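Putative enoyl-CoA hydratase/isomerase (Acinetobacter baumannii, PDB 3FDU) probably acts on acyl-CoA thioesters as an enoyl-CoA hydratase or isomerase of the crotonase superfamily. Local coordinates at residues A[105-110]-A[125-130]; A[131-136]-A[167-172]. The protein carries 4 engineered substitutions. All blocks are in the same frame, centred on the assembly; numbering follows the deposited sequence.

Contact 1 (A[105-110]-A[125-130])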
ATOM      1  N   ALA A 105     -11.238 -15.383  10.893  1.00 16.07           N
ATOM      2  CA  ALA A 105     -11.502 -14.734  12.171  1.00 17.27           C
ATOM      3  C   ALA A 105     -10.400 -15.129  13.156  1.00 17.72           C
ATOM      4  O   ALA A 105     -10.180 -16.303  13.350  1.00 18.55           O
ATOM      5  CB  ALA A 105     -12.915 -15.176  12.740  1.00 17.56           C
ATOM      6  N   VAL A 106      -9.754 -14.156  13.796  1.00 17.52           N
ATOM      7  CA  VAL A 106      -8.572 -14.450  14.617  1.00 18.31           C
ATOM      8  C   VAL A 106      -8.832 -14.130  16.102  1.00 17.59           C
ATOM      9  O   VAL A 106      -9.300 -13.041  16.417  1.00 16.90           O
ATOM     10  CB  VAL A 106      -7.351 -13.597  14.128  1.00 17.61           C
ATOM     11  CG1 VAL A 106      -6.106 -13.838  14.989  1.00 19.56           C
ATOM     12  CG2 VAL A 106      -7.043 -13.959  12.678  1.00 18.32           C
ATOM     13  N   LYS A 107      -8.534 -15.084  16.974  1.00 18.01           N
ATOM     14  CA  LYS A 107      -8.433 -14.884  18.432  1.00 18.30           C
ATOM     15  C   LYS A 107      -7.078 -15.467  18.834  1.00 19.11           C
ATOM     16  O   LYS A 107      -6.575 -16.399  18.179  1.00 17.50           O
ATOM     17  CB  LYS A 107      -9.509 -15.686  19.187  1.00 19.42           C
ATOM     18  CG  LYS A 107     -10.924 -15.150  19.101  1.00 23.28           C
ATOM     19  CD  LYS A 107     -11.896 -15.996  19.932  1.00 22.41           C
ATOM     20  CE  LYS A 107     -13.268 -15.525  19.627  1.00 25.11           C
ATOM     21  NZ  LYS A 107     -14.366 -16.153  20.463  1.00 24.32           N
ATOM     22  N   GLY A 108      -6.485 -14.909  19.879  1.00 17.87           N
ATOM     23  CA  GLY A 108      -5.256 -15.439  20.424  1.00 18.73           C
ATOM     24  C   GLY A 108      -4.079 -15.480  19.428  1.00 18.94           C
ATOM     25  O   GLY A 108      -3.909 -14.582  18.606  1.00 19.09           O
ATOM     26  N   VAL A 109      -3.282 -16.538  19.482  1.00 19.80           N
ATOM     27  CA  VAL A 109      -2.027 -16.574  18.687  1.00 20.49           C
ATOM     28  C   VAL A 109      -2.315 -16.765  17.193  1.00 20.12           C
ATOM     29  O   VAL A 109      -3.175 -17.576  16.790  1.00 19.69           O
ATOM     30  CB  VAL A 109      -0.993 -17.611  19.208  1.00 20.19           C
ATOM     31  CG1 VAL A 109      -0.538 -17.263  20.703  1.00 23.02           C
ATOM     32  CG2 VAL A 109      -1.526 -19.035  19.090  1.00 21.38           C
ATOM     33  N   ALA A 110      -1.563 -16.031  16.379  1.00 19.43           N
ATOM     34  CA  ALA A 110      -1.613 -16.191  14.926  1.00 18.09           C
ATOM     35  C   ALA A 110      -0.209 -15.963  14.453  1.00 17.49           C
ATOM     36  O   ALA A 110       0.202 -14.810  14.278  1.00 17.29           O
ATOM     37  CB  ALA A 110      -2.524 -15.143  14.333  1.00 18.61           C
ATOM     38  N   PHE A 125     -11.315 -10.576  10.543  1.00 17.78           N
ATOM     39  CA  PHE A 125     -11.770  -9.964  11.786  1.00 18.29           C
ATOM     40  C   PHE A 125     -10.951 -10.522  12.956  1.00 18.45           C
ATOM     41  O   PHE A 125     -10.603 -11.698  12.978  1.00 19.97           O
ATOM     42  CB  PHE A 125     -13.281 -10.200  12.011  1.00 19.21           C
ATOM     43  CG  PHE A 125     -14.130  -9.727  10.857  1.00 19.75           C
ATOM     44  CD1 PHE A 125     -14.315  -8.343  10.627  1.00 22.47           C
ATOM     45  CD2 PHE A 125     -14.698 -10.646   9.968  1.00 19.25           C
ATOM     46  CE1 PHE A 125     -15.109  -7.894   9.524  1.00 18.90           C
ATOM     47  CE2 PHE A 125     -15.499 -10.195   8.915  1.00 22.06           C
ATOM     48  CZ  PHE A 125     -15.674  -8.809   8.699  1.00 18.29           C
ATOM     49  N   ALA A 126     -10.611  -9.671  13.904  1.00 18.95           N
ATOM     50  CA  ALA A 126      -9.872 -10.148  15.087  1.00 19.55           C
ATOM     51  C   ALA A 126     -10.480  -9.516  16.327  1.00 19.93           C
ATOM     52  O   ALA A 126     -11.162  -8.478  16.243  1.00 19.49           O
ATOM     53  CB  ALA A 126      -8.400  -9.742  14.975  1.00 18.89           C
ATOM     54  N   ASP A 127     -10.218 -10.109  17.488  1.00 20.74           N
ATOM     55  CA  ASP A 127     -10.535  -9.410  18.723  1.00 21.35           C
ATOM     56  C   ASP A 127      -9.202  -8.997  19.374  1.00 21.36           C
ATOM     57  O   ASP A 127      -8.126  -9.256  18.801  1.00 18.43           O
ATOM     58  CB  ASP A 127     -11.461 -10.262  19.640  1.00 21.38           C
ATOM     59  CG  ASP A 127     -10.754 -11.478  20.273  1.00 24.27           C
ATOM     60  OD1 ASP A 127      -9.485 -11.557  20.273  1.00 25.80           O
ATOM     61  OD2 ASP A 127     -11.488 -12.361  20.816  1.00 25.17           O
ATOM     62  N   ASN A 128      -9.286  -8.292  20.513  1.00 19.44           N
ATOM     63  CA  ASN A 128      -8.112  -7.679  21.111  1.00 20.56           C
ATOM     64  C   ASN A 128      -7.181  -8.701  21.742  1.00 19.50           C
ATOM     65  O   ASN A 128      -6.081  -8.353  22.224  1.00 20.71           O
ATOM     66  CB  ASN A 128      -8.515  -6.638  22.161  1.00 19.80           C
ATOM     67  CG  ASN A 128      -7.511  -5.474  22.251  1.00 23.64           C
ATOM     68  OD1 ASN A 128      -6.878  -5.091  21.260  1.00 22.47           O
ATOM     69  ND2 ASN A 128      -7.455  -4.841  23.423  1.00 19.55           N
ATOM     70  N   THR A 129      -7.622  -9.950  21.783  1.00 19.17           N
ATOM     71  CA  THR A 129      -6.760 -11.022  22.327  1.00 20.26           C
ATOM     72  C   THR A 129      -5.734 -11.523  21.279  1.00 20.20           C
ATOM     73  O   THR A 129      -4.832 -12.309  21.602  1.00 18.73           O
ATOM     74  CB  THR A 129      -7.557 -12.290  22.792  1.00 21.58           C
ATOM     75  OG1 THR A 129      -8.029 -13.037  21.648  1.00 20.30           O
ATOM     76  CG2 THR A 129      -8.753 -11.948  23.720  1.00 22.81           C
ATOM     77  N   ALA A 130      -5.877 -11.072  20.038  1.00 19.23           N
ATOM     78  CA  ALA A 130      -5.013 -11.552  18.963  1.00 19.63           C
ATOM     79  C   ALA A 130      -3.547 -11.125  19.115  1.00 19.97           C
ATOM     80  O   ALA A 130      -3.240  -9.968  19.357  1.00 21.15           O
ATOM     81  CB  ALA A 130      -5.558 -11.114  17.638  1.00 18.61           C
TER
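V106 and A126 are paired on strands 102-106 and 123-126, parallel neighbours in the larger mixed sheet of the crotonase-like fold; the contact covers their C-terminal ends and the turns that follow. V106 CB and A126 CB lie 4.1 Å apart on one face, while A105 and F125 point to the other, where helix 188-200 covers them. V106 N donates to F125 O (2.7 Å), and D127 N answers with a longer bond to V106 O (3.3 Å). With CG1 of V106 anti to the backbone N (chi1 178°), this methyl meets CB of A130. Beyond the strands the side chains of K107 and D127 cross at about a right angle. K107 CB lies near T129 OG1; CG comes to 3.3 Å from D127 OD2; CD and CE pass the same oxygen at van der Waals range. NZ then leads off, 4.8 Å from D127 OD2, and has a cation-pi partner in Y189. T129 N donates to D127 OD1 (2.9 Å) from above the carboxylate plane, an Asx turn within the type I turn D127-A130. T129 OG1, also directed at OD1 though modelled doubtfully close, accepts G108 N at 3.0 Å (N-H...O 157°). K107 NZ and the D127 carboxylate thus carry opposite charges whose attraction is probably weak, without a salt bridge, while the T129 hydroxyl links the turn ordered by D127 to the backbone of G108.

Contact 2 (A[131-136]-A[167-172])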
ATOM      1  N   LEU A 131      -2.642 -12.081  18.945  1.00 19.39           N
ATOM      2  CA  LEU A 131      -1.228 -11.804  19.057  1.00 19.57           C
ATOM      3  C   LEU A 131      -0.545 -12.397  17.835  1.00 19.21           C
ATOM      4  O   LEU A 131      -0.521 -13.616  17.663  1.00 20.73           O
ATOM      5  CB  LEU A 131      -0.636 -12.431  20.343  1.00 19.81           C
ATOM      6  CG  LEU A 131      -1.052 -11.697  21.652  1.00 20.27           C
ATOM      7  CD1 LEU A 131      -0.536 -12.551  22.807  1.00 24.22           C
ATOM      8  CD2 LEU A 131      -0.552 -10.213  21.730  1.00 21.63           C
ATOM      9  N   PHE A 132       0.026 -11.537  17.020  1.00 19.16           N
ATOM     10  CA  PHE A 132       0.550 -11.945  15.713  1.00 18.25           C
ATOM     11  C   PHE A 132       2.090 -11.967  15.718  1.00 18.25           C
ATOM     12  O   PHE A 132       2.730 -11.211  16.433  1.00 17.21           O
ATOM     13  CB  PHE A 132       0.113 -10.966  14.628  1.00 18.31           C
ATOM     14  CG  PHE A 132      -1.390 -10.757  14.512  1.00 18.84           C
ATOM     15  CD1 PHE A 132      -2.135 -11.522  13.620  1.00 20.77           C
ATOM     16  CD2 PHE A 132      -2.037  -9.763  15.244  1.00 18.96           C
ATOM     17  CE1 PHE A 132      -3.516 -11.322  13.480  1.00 20.47           C
ATOM     18  CE2 PHE A 132      -3.431  -9.555  15.125  1.00 20.34           C
ATOM     19  CZ  PHE A 132      -4.179 -10.337  14.243  1.00 20.78           C
ATOM     20  N   GLN A 133       2.674 -12.774  14.824  1.00 18.20           N
ATOM     21  CA  GLN A 133       4.119 -12.730  14.641  1.00 17.74           C
ATOM     22  C   GLN A 133       4.494 -13.385  13.316  1.00 18.62           C
ATOM     23  O   GLN A 133       3.845 -14.351  12.897  1.00 18.23           O
ATOM     24  CB  GLN A 133       4.828 -13.471  15.799  1.00 17.35           C
ATOM     25  CG  GLN A 133       6.410 -13.334  15.736  1.00 18.85           C
ATOM     26  CD  GLN A 133       7.033 -14.260  16.776  1.00 22.18           C
ATOM     27  OE1 GLN A 133       6.365 -15.182  17.249  1.00 21.31           O
ATOM     28  NE2 GLN A 133       8.266 -13.993  17.158  1.00 21.96           N
ATOM     29  N   ILE A 134       5.511 -12.823  12.632  1.00 19.65           N
ATOM     30  CA  ILE A 134       6.155 -13.474  11.483  1.00 19.08           C
ATOM     31  C   ILE A 134       7.582 -13.803  11.900  1.00 18.72           C
ATOM     32  O   ILE A 134       8.491 -12.984  11.772  1.00 20.15           O
ATOM     33  CB  ILE A 134       6.231 -12.515  10.256  1.00 19.55           C
ATOM     34  CG1 ILE A 134       4.916 -11.730  10.141  1.00 19.78           C
ATOM     35  CG2 ILE A 134       6.469 -13.308   8.921  1.00 18.84           C
ATOM     36  CD1 ILE A 134       4.850 -10.851   8.898  1.00 20.50           C
ATOM     37  N   PRO A 135       7.780 -14.977  12.437  1.00 19.79           N
ATOM     38  CA  PRO A 135       9.065 -15.334  13.063  1.00 19.82           C
ATOM     39  C   PRO A 135      10.106 -15.882  12.109  1.00 19.66           C
ATOM     40  O   PRO A 135      11.207 -16.278  12.579  1.00 20.99           O
ATOM     41  CB  PRO A 135       8.668 -16.446  14.048  1.00 20.51           C
ATOM     42  CG  PRO A 135       7.480 -17.099  13.389  1.00 21.36           C
ATOM     43  CD  PRO A 135       6.746 -16.004  12.637  1.00 20.05           C
ATOM     44  N   PHE A 136       9.817 -15.895  10.796  1.00 18.84           N
ATOM     45  CA  PHE A 136      10.721 -16.555   9.823  1.00 19.79           C
ATOM     46  C   PHE A 136      12.173 -16.088   9.942  1.00 19.05           C
ATOM     47  O   PHE A 136      13.097 -16.903   9.969  1.00 20.23           O
ATOM     48  CB  PHE A 136      10.225 -16.398   8.338  1.00 19.01           C
ATOM     49  CG  PHE A 136       8.747 -16.794   8.134  1.00 22.03           C
ATOM     50  CD1 PHE A 136       8.247 -17.988   8.635  1.00 26.77           C
ATOM     51  CD2 PHE A 136       7.880 -15.962   7.424  1.00 21.77           C
ATOM     52  CE1 PHE A 136       6.878 -18.333   8.458  1.00 25.54           C
ATOM     53  CE2 PHE A 136       6.555 -16.310   7.237  1.00 20.97           C
ATOM     54  CZ  PHE A 136       6.061 -17.477   7.759  1.00 21.66           C
ATOM     55  N   ALA A 167      11.025  -9.610  13.074  1.00 19.81           N
ATOM     56  CA  ALA A 167      10.322 -10.821  13.512  1.00 20.43           C
ATOM     57  C   ALA A 167       9.577 -10.614  14.847  1.00 21.08           C
ATOM     58  O   ALA A 167       9.285 -11.572  15.586  1.00 20.62           O
ATOM     59  CB  ALA A 167      11.300 -12.017  13.601  1.00 20.54           C
ATOM     60  N   LYS A 168       9.206  -9.377  15.158  1.00 21.77           N
ATOM     61  CA  LYS A 168       8.604  -9.146  16.489  1.00 22.70           C
ATOM     62  C   LYS A 168       7.119  -9.555  16.590  1.00 22.60           C
ATOM     63  O   LYS A 168       6.382  -9.618  15.580  1.00 19.98           O
ATOM     64  CB  LYS A 168       8.743  -7.675  16.863  1.00 23.66           C
ATOM     65  CG  LYS A 168       7.945  -6.707  15.931  1.00 26.97           C
ATOM     66  CD  LYS A 168       8.436  -5.274  16.234  1.00 33.66           C
ATOM     67  CE  LYS A 168       7.467  -4.233  15.808  1.00 36.84           C
ATOM     68  NZ  LYS A 168       8.159  -2.928  16.060  1.00 37.24           N
ATOM     69  N   LYS A 169       6.657  -9.782  17.822  1.00 22.15           N
ATOM     70  CA  LYS A 169       5.236  -9.972  18.059  1.00 21.82           C
ATOM     71  C   LYS A 169       4.564  -8.597  17.987  1.00 20.62           C
ATOM     72  O   LYS A 169       5.200  -7.523  18.172  1.00 19.70           O
ATOM     73  CB  LYS A 169       4.974 -10.704  19.418  1.00 23.89           C
ATOM     74  CG  LYS A 169       5.381 -12.176  19.405  1.00 26.85           C
ATOM     75  CD  LYS A 169       5.277 -12.853  20.755  1.00 33.33           C
ATOM     76  CE  LYS A 169       5.633 -14.355  20.645  1.00 35.75           C
ATOM     77  NZ  LYS A 169       4.773 -15.092  19.623  1.00 34.91           N
ATOM     78  N   PHE A 170       3.294  -8.602  17.621  1.00 19.40           N
ATOM     79  CA  PHE A 170       2.541  -7.353  17.440  1.00 17.81           C
ATOM     80  C   PHE A 170       1.054  -7.570  17.712  1.00 18.92           C
ATOM     81  O   PHE A 170       0.558  -8.697  17.609  1.00 18.26           O
ATOM     82  CB  PHE A 170       2.823  -6.658  16.082  1.00 17.13           C
ATOM     83  CG  PHE A 170       2.427  -7.489  14.811  1.00 18.37           C
ATOM     84  CD1 PHE A 170       1.172  -7.302  14.177  1.00 17.52           C
ATOM     85  CD2 PHE A 170       3.334  -8.418  14.261  1.00 14.86           C
ATOM     86  CE1 PHE A 170       0.821  -8.037  13.001  1.00 19.04           C
ATOM     87  CE2 PHE A 170       2.998  -9.155  13.079  1.00 16.49           C
ATOM     88  CZ  PHE A 170       1.715  -8.978  12.482  1.00 18.54           C
ATOM     89  N   ASN A 171       0.334  -6.499  18.095  1.00 17.87           N
ATOM     90  CA  ASN A 171      -0.992  -6.703  18.622  1.00 18.59           C
ATOM     91  C   ASN A 171      -2.037  -6.428  17.541  1.00 18.66           C
ATOM     92  O   ASN A 171      -1.684  -6.224  16.352  1.00 18.91           O
ATOM     93  CB  ASN A 171      -1.245  -5.813  19.850  1.00 18.39           C
ATOM     94  CG  ASN A 171      -1.044  -4.323  19.536  1.00 19.74           C
ATOM     95  OD1 ASN A 171      -1.230  -3.889  18.393  1.00 17.39           O
ATOM     96  ND2 ASN A 171      -0.658  -3.541  20.540  1.00 16.25           N
ATOM     97  N   ALA A 172      -3.317  -6.479  17.911  1.00 17.68           N
ATOM     98  CA  ALA A 172      -4.358  -6.303  16.884  1.00 18.26           C
ATOM     99  C   ALA A 172      -4.372  -4.880  16.309  1.00 18.12           C
ATOM    100  O   ALA A 172      -4.663  -4.676  15.136  1.00 18.39           O
ATOM    101  CB  ALA A 172      -5.759  -6.710  17.428  1.00 18.13           C
TER
HETATM  102  O   HOH W   1       1.955 -14.475  19.259  1.00 33.67           O
HETATM  103  O   HOH W   2       6.669 -10.114  13.014  1.00 20.49           O
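F132 sets its CB over one face of the F170 ring, a CH-pi contact with CB 3.5 Å from the ring centroid and 3.3 Å from F170 CZ. The ring planes are 16° apart but offset, with 5.4 Å between the F132 and F170 centroids, so little of one ring faces the other. F170 CG lies between its backbone N and carbonyl carbon (chi1 62°). CE2 of F132 reaches CA of A172, and I134 CG1 lies at the edge of the F170 ring. Around this centre F132 and F170 form a hydrogen-bonded antiparallel pair, F132 N to F170 O and F170 N to F132 O, each 2.9 Å. On the other face Q133 extends its amide between two partners: NE2 donates to A167 O (3.1 Å), which lies in the amide plane, and OE1 receives K169 NZ (2.9 Å) from above that plane. K169 NZ also donates to a water weakly bound to L131 O; a second water joins I134 N to K168 O. N171, at the N-cap of helix 172-177, accepts T174 N through OD1. A167 follows directly on helix 157-166, V115 of helix 113-116 packs on both phenylalanines, and strand 131-133 lies between strand 109-111 and the short, weakly bonded strand 169-170.

Overall arrangement
Contact 1 ends at A130 and contact 2 starts at L131, so the chain runs directly from one to the other; their centres are about 12 Å apart. Residues 108-110, the turn and the start of strand 109-111, join them. G108 O lies 2.8 Å from L131 N, a probable hydrogen bond. A second probable bond, 2.9 Å, runs from A110 N to L131 O, and A110 CB packs 3.7 Å from F132 CD1. D127 O also touches A172 CB. Strand 109-111 leads from contact 1 into helix 113-116, whose V115 meets F132, I134 and F170 of contact 2; in crotonases the start of the corresponding helix supplies an oxyanion-hole N-H, consistent with a place beside the probable acyl-CoA site.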